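Local coordinates for flagellar regulatory protein C (Vibrio cholerae, PDB 4QHS), which probably hydrolyses ATP through a heptameric AAA+ domain to activate sigma-54-dependent transcription of flagellar genes, at residues Glu190-Asp193 against Asp194-Pro197; Glu236-Asn239 against Val240-Ala244. One frame throughout, in Å; residues are numbered along the deposited sequence.

Interaction 1 (Glu190-Asp193 against Asp194-Pro197)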
ATOM      1  N   GLU A 190     -19.195  36.548 -26.436  1.00 76.33           N
ATOM      2  CA  GLU A 190     -18.194  37.339 -27.108  1.00 81.27           C
ATOM      3  C   GLU A 190     -18.521  37.404 -28.573  1.00 76.24           C
ATOM      4  O   GLU A 190     -17.761  37.917 -29.360  1.00 72.36           O
ATOM      5  CB  GLU A 190     -16.809  36.749 -26.879  1.00 83.93           C
ATOM      6  CG  GLU A 190     -16.420  36.742 -25.431  1.00 91.12           C
ATOM      7  CD  GLU A 190     -14.984  36.392 -25.202  1.00 95.98           C
ATOM      8  OE1 GLU A 190     -14.163  36.664 -26.077  1.00 97.31           O
ATOM      9  OE2 GLU A 190     -14.663  35.859 -24.129  1.00 98.67           O
ATOM     10  N   ARG A 191     -19.675  36.882 -28.936  1.00 67.49           N
ATOM     11  CA  ARG A 191     -20.127  36.985 -30.298  1.00 64.33           C
ATOM     12  C   ARG A 191     -21.630  37.022 -30.349  1.00 61.77           C
ATOM     13  O   ARG A 191     -22.263  36.241 -31.006  1.00 62.91           O
ATOM     14  CB  ARG A 191     -19.595  35.838 -31.113  1.00 70.09           C
ATOM     15  CG  ARG A 191     -19.660  34.520 -30.441  1.00 63.29           C
ATOM     16  CD  ARG A 191     -19.353  33.450 -31.414  1.00 63.05           C
ATOM     17  NE  ARG A 191     -19.385  32.148 -30.800  1.00 66.15           N
ATOM     18  CZ  ARG A 191     -19.991  31.101 -31.323  1.00 64.56           C
ATOM     19  NH1 ARG A 191     -20.615  31.198 -32.473  1.00 48.86           N
ATOM     20  NH2 ARG A 191     -19.975  29.956 -30.677  1.00 63.57           N
ATOM     21  N   LYS A 192     -22.192  37.967 -29.635  1.00 58.54           N
ATOM     22  CA  LYS A 192     -23.609  38.036 -29.441  1.00 59.35           C
ATOM     23  C   LYS A 192     -24.379  37.939 -30.724  1.00 53.32           C
ATOM     24  O   LYS A 192     -25.485  37.492 -30.728  1.00 52.62           O
ATOM     25  CB  LYS A 192     -23.957  39.322 -28.708  1.00 70.71           C
ATOM     26  CG  LYS A 192     -24.105  39.172 -27.205  1.00 78.46           C
ATOM     27  CD  LYS A 192     -23.956  40.490 -26.478  1.00 80.65           C
ATOM     28  CE  LYS A 192     -24.056  40.307 -24.990  1.00 80.25           C
ATOM     29  NZ  LYS A 192     -24.593  41.512 -24.319  1.00 80.61           N
ATOM     30  N   ASP A 193     -23.779  38.361 -31.816  1.00 54.56           N
ATOM     31  CA  ASP A 193     -24.484  38.448 -33.078  1.00 58.94           C
ATOM     32  C   ASP A 193     -24.717  37.115 -33.702  1.00 63.48           C
ATOM     33  O   ASP A 193     -25.248  37.037 -34.779  1.00 68.59           O
ATOM     34  CB  ASP A 193     -23.730  39.315 -34.073  1.00 56.15           C
ATOM     35  CG  ASP A 193     -24.013  40.783 -33.907  1.00 75.03           C
ATOM     36  OD1 ASP A 193     -25.106  41.161 -33.484  1.00 78.14           O
ATOM     37  OD2 ASP A 193     -23.128  41.578 -34.213  1.00 81.54           O
ATOM     38  N   ASP A 194     -24.296  36.061 -33.030  1.00 65.11           N
ATOM     39  CA  ASP A 194     -24.430  34.726 -33.576  1.00 62.33           C
ATOM     40  C   ASP A 194     -25.639  34.041 -32.994  1.00 52.61           C
ATOM     41  O   ASP A 194     -26.191  33.143 -33.573  1.00 50.11           O
ATOM     42  CB  ASP A 194     -23.182  33.907 -33.284  1.00 63.79           C
ATOM     43  CG  ASP A 194     -22.069  34.178 -34.244  1.00 72.29           C
ATOM     44  OD1 ASP A 194     -22.325  34.730 -35.312  1.00 73.91           O
ATOM     45  OD2 ASP A 194     -20.923  33.846 -33.936  1.00 74.78           O
ATOM     46  N   ILE A 195     -26.038  34.517 -31.835  1.00 52.34           N
ATOM     47  CA  ILE A 195     -27.096  33.944 -31.034  1.00 47.74           C
ATOM     48  C   ILE A 195     -28.435  33.763 -31.736  1.00 49.78           C
ATOM     49  O   ILE A 195     -28.923  32.667 -31.859  1.00 53.84           O
ATOM     50  CB  ILE A 195     -27.253  34.763 -29.785  1.00 52.71           C
ATOM     51  CG1 ILE A 195     -26.088  34.498 -28.865  1.00 57.03           C
ATOM     52  CG2 ILE A 195     -28.476  34.415 -29.072  1.00 47.95           C
ATOM     53  CD1 ILE A 195     -25.883  35.543 -27.873  1.00 57.31           C
ATOM     54  N   GLU A 196     -29.021  34.834 -32.220  1.00 51.42           N
ATOM     55  CA  GLU A 196     -30.260  34.706 -32.932  1.00 50.38           C
ATOM     56  C   GLU A 196     -30.171  33.796 -34.134  1.00 50.49           C
ATOM     57  O   GLU A 196     -31.036  33.008 -34.358  1.00 57.79           O
ATOM     58  CB  GLU A 196     -30.839  36.064 -33.294  1.00 55.24           C
ATOM     59  CG  GLU A 196     -31.952  36.002 -34.302  1.00 61.83           C
ATOM     60  CD  GLU A 196     -32.724  37.283 -34.401  1.00 74.17           C
ATOM     61  OE1 GLU A 196     -32.255  38.291 -33.877  1.00 76.13           O
ATOM     62  OE2 GLU A 196     -33.809  37.284 -34.993  1.00 76.61           O
ATOM     63  N   PRO A 197     -29.122  33.894 -34.920  1.00 57.71           N
ATOM     64  CA  PRO A 197     -29.005  33.021 -36.079  1.00 57.15           C
ATOM     65  C   PRO A 197     -28.864  31.566 -35.669  1.00 64.65           C
ATOM     66  O   PRO A 197     -29.380  30.686 -36.323  1.00 67.03           O
ATOM     67  CB  PRO A 197     -27.727  33.495 -36.735  1.00 55.06           C
ATOM     68  CG  PRO A 197     -27.499  34.815 -36.248  1.00 56.80           C
ATOM     69  CD  PRO A 197     -28.297  35.094 -35.056  1.00 55.90           C
TER
HETATM   70  O   HOH W   1     -27.638  37.435 -32.219  1.00 51.50           O
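The guanidinium of Arg191 meets the carboxylate of Asp194 at its edge: OD2 lies almost in the guanidinium plane, while the two flat groups are turned 72° against each other. NH1 of Arg191 donates a hydrogen bond to OD2 of Asp194 over 3.0 Å, nearly straight (173°) and also a salt bridge, reaching the oxygen on its anti side and well out of the carboxylate plane. Arg191 has CG wedged between its own backbone N and carbonyl carbon (chi1 43°), and from there the chain runs extended to NE, which lays CD of Arg191 beside OD2 of Asp194, at 3.0 Å, on its way to the guanidinium. The backbone closes the same turn, Asp194 N donating to Arg191 O over 2.9 Å. One residue on, Ile195 N bonds to Lys192 O at 3.2 Å. A water donates to Lys192 O, 2.6 Å away, and accepts from Glu196 N, linking the two. Lys192 and Ile195 run side by side, CG of the lysine 4.1 Å from CD1 of the isoleucine. The Asp194 carboxylate is shared further, OD2 with the hydroxyl of Ser24 and OD1 with the N-H of Ala20, which ties the turn to the N-terminal part of the chain. This turn leads from the loop after strand 182-184 into helix 195-208 of the lid, where Ile195 packs on Leu226 and Glu196 on Ile222, both from helix 219-226.

Interaction 2 (Glu236-Asn239 against Val240-Ala244)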
ATOM      1  N   GLU A 236     -25.977  25.354 -23.557  1.00 48.80           N
ATOM      2  CA  GLU A 236     -26.963  25.957 -22.710  1.00 41.71           C
ATOM      3  C   GLU A 236     -28.049  26.487 -23.596  1.00 39.20           C
ATOM      4  O   GLU A 236     -29.189  26.368 -23.283  1.00 53.84           O
ATOM      5  CB  GLU A 236     -26.361  27.065 -21.868  1.00 38.13           C
ATOM      6  CG  GLU A 236     -27.312  27.687 -20.911  1.00 53.14           C
ATOM      7  CD  GLU A 236     -26.667  28.677 -19.971  1.00 61.63           C
ATOM      8  OE1 GLU A 236     -25.625  29.231 -20.277  1.00 55.02           O
ATOM      9  OE2 GLU A 236     -27.205  28.917 -18.906  1.00 63.84           O
ATOM     10  N   LEU A 237     -27.677  27.046 -24.725  1.00 46.12           N
ATOM     11  CA  LEU A 237     -28.638  27.644 -25.621  1.00 50.33           C
ATOM     12  C   LEU A 237     -29.522  26.571 -26.174  1.00 46.64           C
ATOM     13  O   LEU A 237     -30.710  26.729 -26.251  1.00 41.68           O
ATOM     14  CB  LEU A 237     -27.949  28.403 -26.740  1.00 41.20           C
ATOM     15  CG  LEU A 237     -28.829  28.957 -27.842  1.00 48.78           C
ATOM     16  CD1 LEU A 237     -29.748  29.972 -27.271  1.00 55.44           C
ATOM     17  CD2 LEU A 237     -28.009  29.589 -28.891  1.00 47.46           C
ATOM     18  N   ASP A 238     -28.917  25.465 -26.529  1.00 37.06           N
ATOM     19  CA  ASP A 238     -29.662  24.356 -27.026  1.00 52.64           C
ATOM     20  C   ASP A 238     -30.693  23.972 -26.007  1.00 52.92           C
ATOM     21  O   ASP A 238     -31.820  23.755 -26.340  1.00 56.37           O
ATOM     22  CB  ASP A 238     -28.759  23.186 -27.330  1.00 51.75           C
ATOM     23  CG  ASP A 238     -29.172  22.453 -28.555  1.00 65.26           C
ATOM     24  OD1 ASP A 238     -30.314  22.014 -28.625  1.00 73.02           O
ATOM     25  OD2 ASP A 238     -28.358  22.302 -29.464  1.00 70.73           O
ATOM     26  N   ASN A 239     -30.302  23.915 -24.757  1.00 47.86           N
ATOM     27  CA  ASN A 239     -31.248  23.613 -23.721  1.00 50.31           C
ATOM     28  C   ASN A 239     -32.409  24.582 -23.672  1.00 51.72           C
ATOM     29  O   ASN A 239     -33.533  24.171 -23.581  1.00 50.10           O
ATOM     30  CB  ASN A 239     -30.573  23.574 -22.363  1.00 49.40           C
ATOM     31  CG  ASN A 239     -30.100  22.213 -21.993  1.00 60.63           C
ATOM     32  OD1 ASN A 239     -30.085  21.317 -22.799  1.00 59.09           O
ATOM     33  ND2 ASN A 239     -29.704  22.056 -20.761  1.00 70.15           N
ATOM     34  N   VAL A 240     -32.118  25.867 -23.695  1.00 37.83           N
ATOM     35  CA  VAL A 240     -33.125  26.868 -23.512  1.00 33.85           C
ATOM     36  C   VAL A 240     -34.105  26.828 -24.672  1.00 43.13           C
ATOM     37  O   VAL A 240     -35.289  26.895 -24.496  1.00 37.41           O
ATOM     38  CB  VAL A 240     -32.466  28.229 -23.393  1.00 43.04           C
ATOM     39  CG1 VAL A 240     -33.461  29.325 -23.507  1.00 40.46           C
ATOM     40  CG2 VAL A 240     -31.714  28.334 -22.116  1.00 34.91           C
ATOM     41  N   VAL A 241     -33.585  26.689 -25.868  1.00 39.42           N
ATOM     42  CA  VAL A 241     -34.417  26.656 -27.032  1.00 45.23           C
ATOM     43  C   VAL A 241     -35.325  25.463 -27.055  1.00 42.90           C
ATOM     44  O   VAL A 241     -36.474  25.582 -27.334  1.00 48.76           O
ATOM     45  CB  VAL A 241     -33.593  26.673 -28.283  1.00 49.40           C
ATOM     46  CG1 VAL A 241     -34.480  26.547 -29.459  1.00 51.43           C
ATOM     47  CG2 VAL A 241     -32.838  27.942 -28.366  1.00 40.82           C
ATOM     48  N   GLN A 242     -34.791  24.308 -26.745  1.00 45.71           N
ATOM     49  CA  GLN A 242     -35.581  23.099 -26.679  1.00 52.02           C
ATOM     50  C   GLN A 242     -36.651  23.185 -25.615  1.00 51.33           C
ATOM     51  O   GLN A 242     -37.758  22.788 -25.831  1.00 50.77           O
ATOM     52  CB  GLN A 242     -34.685  21.920 -26.363  1.00 50.82           C
ATOM     53  CG  GLN A 242     -34.560  20.932 -27.442  1.00 68.55           C
ATOM     54  CD  GLN A 242     -33.771  19.717 -27.023  1.00 80.73           C
ATOM     55  OE1 GLN A 242     -32.596  19.637 -27.277  1.00 68.89           O
ATOM     56  NE2 GLN A 242     -34.421  18.770 -26.376  1.00 91.38           N
ATOM     57  N   ARG A 243     -36.288  23.703 -24.464  1.00 38.67           N
ATOM     58  CA  ARG A 243     -37.226  23.935 -23.410  1.00 39.22           C
ATOM     59  C   ARG A 243     -38.318  24.865 -23.900  1.00 47.67           C
ATOM     60  O   ARG A 243     -39.480  24.650 -23.663  1.00 45.74           O
ATOM     61  CB  ARG A 243     -36.511  24.543 -22.208  1.00 43.14           C
ATOM     62  CG  ARG A 243     -37.326  24.728 -21.001  1.00 33.16           C
ATOM     63  CD  ARG A 243     -36.566  25.452 -19.957  1.00 44.89           C
ATOM     64  NE  ARG A 243     -35.387  24.718 -19.564  1.00 58.61           N
ATOM     65  CZ  ARG A 243     -34.151  25.171 -19.632  1.00 55.97           C
ATOM     66  NH1 ARG A 243     -33.897  26.375 -20.066  1.00 49.43           N
ATOM     67  NH2 ARG A 243     -33.165  24.408 -19.263  1.00 56.97           N
ATOM     68  N   ALA A 244     -37.921  25.910 -24.591  1.00 40.62           N
ATOM     69  CA  ALA A 244     -38.862  26.870 -25.084  1.00 49.17           C
ATOM     70  C   ALA A 244     -39.876  26.240 -26.006  1.00 49.31           C
ATOM     71  O   ALA A 244     -41.031  26.481 -25.871  1.00 53.99           O
ATOM     72  CB  ALA A 244     -38.158  27.962 -25.757  1.00 44.33           C
TER
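Arg243 folds back over the carbonyl of Asn239, one turn earlier in the helix. Its CB sits 3.3 Å from Asn239 O; CG, anti to the backbone N (chi1 -175°), extends the chain before the bend at chi3 (-61°) returns the guanidinium, and Asn239 O then lies over the centre of one face, 4.1 Å from the plane. NE makes a weak hydrogen bond to Val180 O of a neighbouring subunit. At the tip NH2 comes to 4.1 Å from Asn239 CB, and it is hydrogen-bonded to Asn179 O of that subunit, while Asn239 ND2 bonds to Tyr176 O, also of the neighbouring subunit. The backbone beneath is regular alpha-helix: Arg243 N donates to Asn239 O over 2.9 Å, and the same i to i+4 pattern links Val240 N to Glu236 O, Val241 N to Leu237 O and Gln242 N to Asp238 O. This is helix 233-247 of the AAA+ lid, with one flank given to the subunit interface and another to the lid interior. On the interior flank CD1 of Leu237 meets CG2 of Val241 at 3.9 Å, the two side chains crossing at a slant, and both pack on Leu202 of helix 195-208. Val241 CG2, anti to its carbonyl carbon, is also 3.2 Å from Leu237 O. Between Asp238 and Gln242 the carboxylate and amide planes stand nearly perpendicular, with OD1 of Asp238 3.6 Å from OE1 of Gln242.

Both interactions are local contacts within the lid, their centres 15 Å apart and their nearest atoms about 4 Å apart without touching. Interaction 1 is partly buried and lies where a loop turns into helix 195-208; its chemistry is ionic and water-assisted, and its outside partners all belong to the same chain. Interaction 2 is more buried and runs along the body of helix 233-247, held by regular backbone bonds and an apolar pair, with polar side chains committed to a neighbouring subunit. Helix 195-208 connects them: residues 190-197 lead into it, and Leu202, farther along it, receives the apolar flank of residues 236-244.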